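Side-chain contacts in chitooligosaccharide oxidase (Gibberella zeae, PDB 6Y0R), which oxidises the C1 hydroxyl of chitooligosaccharides to the lactone with a bicovalently bound FAD, passing the electrons to oxygen to give hydrogen peroxide: residues A[71-74]-A[75-79]; A[291-294]-A[295-298]. All coordinates share one frame; numbering follows the deposited sequence.

Contact 1. Residues A[71-74]-A[75-79]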
ATOM      1  N   ALA A  71       4.002  11.003 -23.997  1.00 28.34           N
ATOM      2  CA  ALA A  71       5.169  11.442 -24.804  1.00 27.80           C
ATOM      3  C   ALA A  71       6.180  12.178 -23.920  1.00 25.86           C
ATOM      4  O   ALA A  71       7.403  11.957 -24.113  1.00 26.69           O
ATOM      5  CB  ALA A  71       4.720  12.326 -25.967  1.00 29.10           C
ATOM      6  N   GLN A  72       5.735  13.004 -22.961  1.00 25.44           N
ATOM      7  CA  GLN A  72       6.634  13.724 -22.029  1.00 23.27           C
ATOM      8  C   GLN A  72       7.291  12.741 -21.033  1.00 22.94           C
ATOM      9  O   GLN A  72       8.443  12.992 -20.649  1.00 23.97           O
ATOM     10  CB  GLN A  72       5.884  14.828 -21.319  1.00 25.64           C
ATOM     11  CG  GLN A  72       5.598  16.017 -22.237  1.00 26.38           C
ATOM     12  CD  GLN A  72       4.603  16.964 -21.630  1.00 29.17           C
ATOM     13  OE1 GLN A  72       4.143  16.774 -20.509  1.00 28.43           O
ATOM     14  NE2 GLN A  72       4.291  18.029 -22.363  1.00 31.15           N
ATOM     15  N   VAL A  73       6.573  11.704 -20.613  1.00 24.85           N
ATOM     16  CA  VAL A  73       7.169  10.635 -19.735  1.00 22.49           C
ATOM     17  C   VAL A  73       8.288   9.934 -20.534  1.00 24.61           C
ATOM     18  O   VAL A  73       9.413   9.789 -19.967  1.00 25.12           O
ATOM     19  CB  VAL A  73       6.118   9.639 -19.212  1.00 23.00           C
ATOM     20  CG1 VAL A  73       6.761   8.557 -18.335  1.00 22.49           C
ATOM     21  CG2 VAL A  73       5.016  10.326 -18.421  1.00 22.88           C
ATOM     22  N   SER A  74       8.021   9.530 -21.787  1.00 25.68           N
ATOM     23  CA  SER A  74       9.036   8.877 -22.649  1.00 27.58           C
ATOM     24  C   SER A  74      10.263   9.777 -22.738  1.00 27.04           C
ATOM     25  O   SER A  74      11.371   9.264 -22.529  1.00 25.35           O
ATOM     26  CB  SER A  74       8.539   8.550 -24.028  1.00 29.24           C
ATOM     27  OG  SER A  74       7.695   7.438 -23.990  1.00 33.93           O
ATOM     28  N   ALA A  75      10.096  11.055 -23.087  1.00 25.58           N
ATOM     29  CA  ALA A  75      11.235  11.996 -23.239  1.00 29.20           C
ATOM     30  C   ALA A  75      11.997  12.115 -21.915  1.00 27.54           C
ATOM     31  O   ALA A  75      13.245  12.143 -21.907  1.00 27.08           O
ATOM     32  CB  ALA A  75      10.760  13.348 -23.725  1.00 29.32           C
ATOM     33  N   ALA A  76      11.281  12.163 -20.796  1.00 25.80           N
ATOM     34  CA  ALA A  76      11.930  12.336 -19.490  1.00 22.54           C
ATOM     35  C   ALA A  76      12.778  11.093 -19.190  1.00 20.78           C
ATOM     36  O   ALA A  76      13.927  11.269 -18.742  1.00 22.82           O
ATOM     37  CB  ALA A  76      10.920  12.602 -18.402  1.00 22.88           C
ATOM     38  N   VAL A  77      12.233   9.911 -19.412  1.00 22.40           N
ATOM     39  CA  VAL A  77      12.976   8.645 -19.182  1.00 23.06           C
ATOM     40  C   VAL A  77      14.198   8.644 -20.111  1.00 26.48           C
ATOM     41  O   VAL A  77      15.295   8.352 -19.632  1.00 25.45           O
ATOM     42  CB  VAL A  77      12.090   7.414 -19.369  1.00 24.19           C
ATOM     43  CG1 VAL A  77      12.886   6.124 -19.356  1.00 24.07           C
ATOM     44  CG2 VAL A  77      10.997   7.381 -18.296  1.00 22.64           C
ATOM     45  N   GLU A  78      14.027   9.033 -21.371  1.00 25.34           N
ATOM     46  CA  GLU A  78      15.168   8.989 -22.338  1.00 26.75           C
ATOM     47  C   GLU A  78      16.283   9.886 -21.818  1.00 25.22           C
ATOM     48  O   GLU A  78      17.483   9.483 -21.895  1.00 26.75           O
ATOM     49  CB  GLU A  78      14.733   9.393 -23.750  1.00 30.22           C
ATOM     50  CG  GLU A  78      14.032   8.268 -24.472  1.00 34.98           C
ATOM     51  CD  GLU A  78      13.087   8.646 -25.603  1.00 37.72           C
ATOM     52  OE1 GLU A  78      12.979   9.850 -25.949  1.00 41.13           O
ATOM     53  OE2 GLU A  78      12.427   7.736 -26.090  1.00 43.87           O
ATOM     54  N   CYS A  79      15.926  11.055 -21.301  1.00 26.16           N
ATOM     55  CA  CYS A  79      16.874  12.035 -20.718  1.00 26.85           C
ATOM     56  C   CYS A  79      17.624  11.433 -19.529  1.00 28.04           C
ATOM     57  O   CYS A  79      18.851  11.609 -19.441  1.00 28.09           O
ATOM     58  CB  CYS A  79      16.190  13.323 -20.293  1.00 29.85           C
ATOM     59  SG  CYS A  79      15.861  14.424 -21.692  1.00 34.66           S
TER

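Contact 2. Residues A[291-294]-A[295-298]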
ATOM      1  N   LYS A 291     -25.799 -10.891  12.386  1.00 22.23           N
ATOM      2  CA  LYS A 291     -25.898 -12.380  12.431  1.00 22.71           C
ATOM      3  C   LYS A 291     -24.536 -13.021  12.157  1.00 22.06           C
ATOM      4  O   LYS A 291     -24.121 -13.927  12.909  1.00 22.37           O
ATOM      5  CB  LYS A 291     -26.962 -12.878  11.461  1.00 28.07           C
ATOM      6  CG  LYS A 291     -28.376 -12.524  11.889  1.00 38.16           C
ATOM      7  CD  LYS A 291     -29.455 -12.814  10.854  1.00 47.20           C
ATOM      8  CE  LYS A 291     -30.691 -11.958  11.085  1.00 54.80           C
ATOM      9  NZ  LYS A 291     -31.938 -12.726  10.876  1.00 62.03           N
ATOM     10  N   ALA A 292     -23.791 -12.486  11.198  1.00 20.88           N
ATOM     11  CA  ALA A 292     -22.470 -13.035  10.795  1.00 21.02           C
ATOM     12  C   ALA A 292     -21.447 -12.890  11.920  1.00 20.19           C
ATOM     13  O   ALA A 292     -20.551 -13.776  12.027  1.00 19.42           O
ATOM     14  CB  ALA A 292     -21.974 -12.343   9.555  1.00 22.33           C
ATOM     15  N   LEU A 293     -21.510 -11.813  12.698  1.00 19.00           N
ATOM     16  CA  LEU A 293     -20.516 -11.583  13.787  1.00 18.57           C
ATOM     17  C   LEU A 293     -20.894 -12.249  15.105  1.00 20.61           C
ATOM     18  O   LEU A 293     -20.063 -12.289  16.003  1.00 21.14           O
ATOM     19  CB  LEU A 293     -20.359 -10.078  14.004  1.00 19.79           C
ATOM     20  CG  LEU A 293     -19.505  -9.359  12.992  1.00 23.56           C
ATOM     21  CD1 LEU A 293     -19.402  -7.883  13.396  1.00 24.64           C
ATOM     22  CD2 LEU A 293     -18.138  -9.980  12.861  1.00 25.41           C
ATOM     23  N   GLN A 294     -22.132 -12.715  15.260  1.00 21.03           N
ATOM     24  CA  GLN A 294     -22.601 -13.207  16.572  1.00 22.88           C
ATOM     25  C   GLN A 294     -21.646 -14.269  17.124  1.00 21.05           C
ATOM     26  O   GLN A 294     -21.359 -14.223  18.304  1.00 20.22           O
ATOM     27  CB  GLN A 294     -24.066 -13.655  16.473  1.00 25.98           C
ATOM     28  CG  GLN A 294     -24.785 -13.668  17.809  1.00 30.66           C
ATOM     29  CD  GLN A 294     -24.617 -12.450  18.698  1.00 30.77           C
ATOM     30  OE1 GLN A 294     -24.635 -11.304  18.261  1.00 36.86           O
ATOM     31  NE2 GLN A 294     -24.443 -12.692  19.984  1.00 33.92           N
ATOM     32  N   PRO A 295     -21.086 -15.237  16.366  1.00 20.32           N
ATOM     33  CA  PRO A 295     -20.117 -16.164  16.965  1.00 22.19           C
ATOM     34  C   PRO A 295     -18.873 -15.507  17.576  1.00 20.28           C
ATOM     35  O   PRO A 295     -18.346 -15.982  18.585  1.00 20.49           O
ATOM     36  CB  PRO A 295     -19.707 -17.077  15.797  1.00 23.47           C
ATOM     37  CG  PRO A 295     -20.868 -16.967  14.846  1.00 25.32           C
ATOM     38  CD  PRO A 295     -21.361 -15.538  14.955  1.00 21.97           C
ATOM     39  N   LEU A 296     -18.366 -14.457  16.936  1.00 19.21           N
ATOM     40  CA  LEU A 296     -17.200 -13.734  17.485  1.00 18.98           C
ATOM     41  C   LEU A 296     -17.602 -12.970  18.735  1.00 18.09           C
ATOM     42  O   LEU A 296     -16.889 -13.027  19.732  1.00 18.91           O
ATOM     43  CB  LEU A 296     -16.681 -12.754  16.435  1.00 20.97           C
ATOM     44  CG  LEU A 296     -15.420 -12.034  16.875  1.00 21.11           C
ATOM     45  CD1 LEU A 296     -14.300 -13.027  16.998  1.00 23.25           C
ATOM     46  CD2 LEU A 296     -15.113 -10.915  15.882  1.00 24.11           C
ATOM     47  N   VAL A 297     -18.743 -12.303  18.706  1.00 19.45           N
ATOM     48  CA  VAL A 297     -19.283 -11.624  19.915  1.00 19.72           C
ATOM     49  C   VAL A 297     -19.365 -12.642  21.058  1.00 20.09           C
ATOM     50  O   VAL A 297     -18.920 -12.339  22.193  1.00 22.15           O
ATOM     51  CB  VAL A 297     -20.634 -10.987  19.575  1.00 21.41           C
ATOM     52  CG1 VAL A 297     -21.371 -10.536  20.809  1.00 23.71           C
ATOM     53  CG2 VAL A 297     -20.459  -9.895  18.534  1.00 22.68           C
ATOM     54  N   GLN A 298     -19.884 -13.841  20.789  1.00 21.28           N
ATOM     55  CA  GLN A 298     -20.028 -14.895  21.824  1.00 22.01           C
ATOM     56  C   GLN A 298     -18.651 -15.376  22.293  1.00 19.69           C
ATOM     57  O   GLN A 298     -18.497 -15.714  23.469  1.00 19.84           O
ATOM     58  CB  GLN A 298     -20.921 -16.032  21.316  1.00 26.27           C
ATOM     59  CG  GLN A 298     -22.394 -15.659  21.327  1.00 34.92           C
ATOM     60  CD  GLN A 298     -23.280 -16.780  21.843  1.00 40.16           C
ATOM     61  OE1 GLN A 298     -22.845 -17.644  22.592  1.00 40.18           O
ATOM     62  NE2 GLN A 298     -24.528 -16.793  21.406  1.00 51.65           N
TER

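Contact 1. Residues A[71-74]-A[75-79]
The backbone NH of Val77 bonds to Val73 O, with N 2.9 Å from O and an N-H...O angle of 167°. It is one of the i to i+4 bonds of the regular alpha-helix 70-83, part of the FAD-binding PCMH-type domain. Glu78 N likewise reaches Ser74 O at 2.9 Å, and Ala75 N and Ala76 N bond to Ala71 O and Gln72 O one turn back.

The valines form an apolar ridge along the buried side. In Val77, CG1 stands anti to the backbone N (chi1 171°), which leaves CG2 beside that N; from there CG2 of Val77 comes 3.3 Å from Val73 O and 4.4 Å from Val73 CG1. Branching at the beta carbon lets each valine fill its site with little conformational freedom, and together they pack on Val188 and Val218 of neighbouring strands. The side chain of Val73 lies about 8 Å from the bound FAD.

On another face, Ala76 is buried against Leu31 of helix 26-33, and its short methyl lets the two helices approach. The disulfide between Cys79 and Cys30 ties the same helix on covalently, three residues along from the Ala76-Leu31 packing.

Polar side chains occupy less buried positions and find partners beyond this turn. Ser74 OG donates to Gly192 O, and Gln72 OE1 accepts the NH of Thr68 just before the helix. Glu78 leans back past the carbonyl oxygen of Ser74: with CG anti to its own carbonyl carbon, a chi1 of -79° sets Glu78 CG 3.4 Å from Ser74 O, and the extended chain carries the carboxylate on past it.

Contact 2. Residues A[291-294]-A[295-298]
The carboxamides of Gln294 and Gln298 do not stack; their planes stand 67° apart. NE2 of Gln294 lies 3.8 Å from both Val297 CG1 and Gln298 CG, two aliphatic carbons set obliquely off the same face of its amide. The bend at chi2 (47°) swings the amide forward over the next turn of helix 286-300, a helix kinked by an internal proline. Long polar glutamines suit this exposed side, and both also touch a crystal neighbour, which may influence their poses.

Pro295 has no NH to offer the turn before. Pro295 CD takes that place, 3.5 Å from Ala292 O and 3.8 Å from Lys291 O. Leu296 N has no bond to the turn before either, and makes only a weak, strongly bent one to Leu293 O (N-H...O 121°). Beyond the kink, regular bonding resumes: Val297 N reaches Leu293 O at 3.0 Å and Gln298 N reaches Gln294 O.

The opposite chemistry appears on the buried side, where Leu293 and Leu296 pack on Phe257 of helix 247-260, and Val297 touches Val305 of strand 305-310. Leu293 CD2 and Leu296 CD2 lie 4.4 Å apart.

Each contact joins successive turns of a single helix and is partly buried; the two lie on opposite sides of the chain's centre, their own centres about 55 Å apart. Contact 1 belongs to the FAD-binding part of the fold; its backbone bonds run unbroken, more of its residues are buried, and a disulfide fixes it to helix 26-33. Contact 2 lies farther out, beside edge strand 305-310 of the seven-stranded antiparallel sheet, where half the touching residues are exposed and a proline interrupts the bonding. In 71-79 alanines and valines face the neighbouring helix and strands, while Gln72, Ser74 and Glu78 take the less buried positions; 291-298 combines bulky leucines inward with flexible glutamines outward.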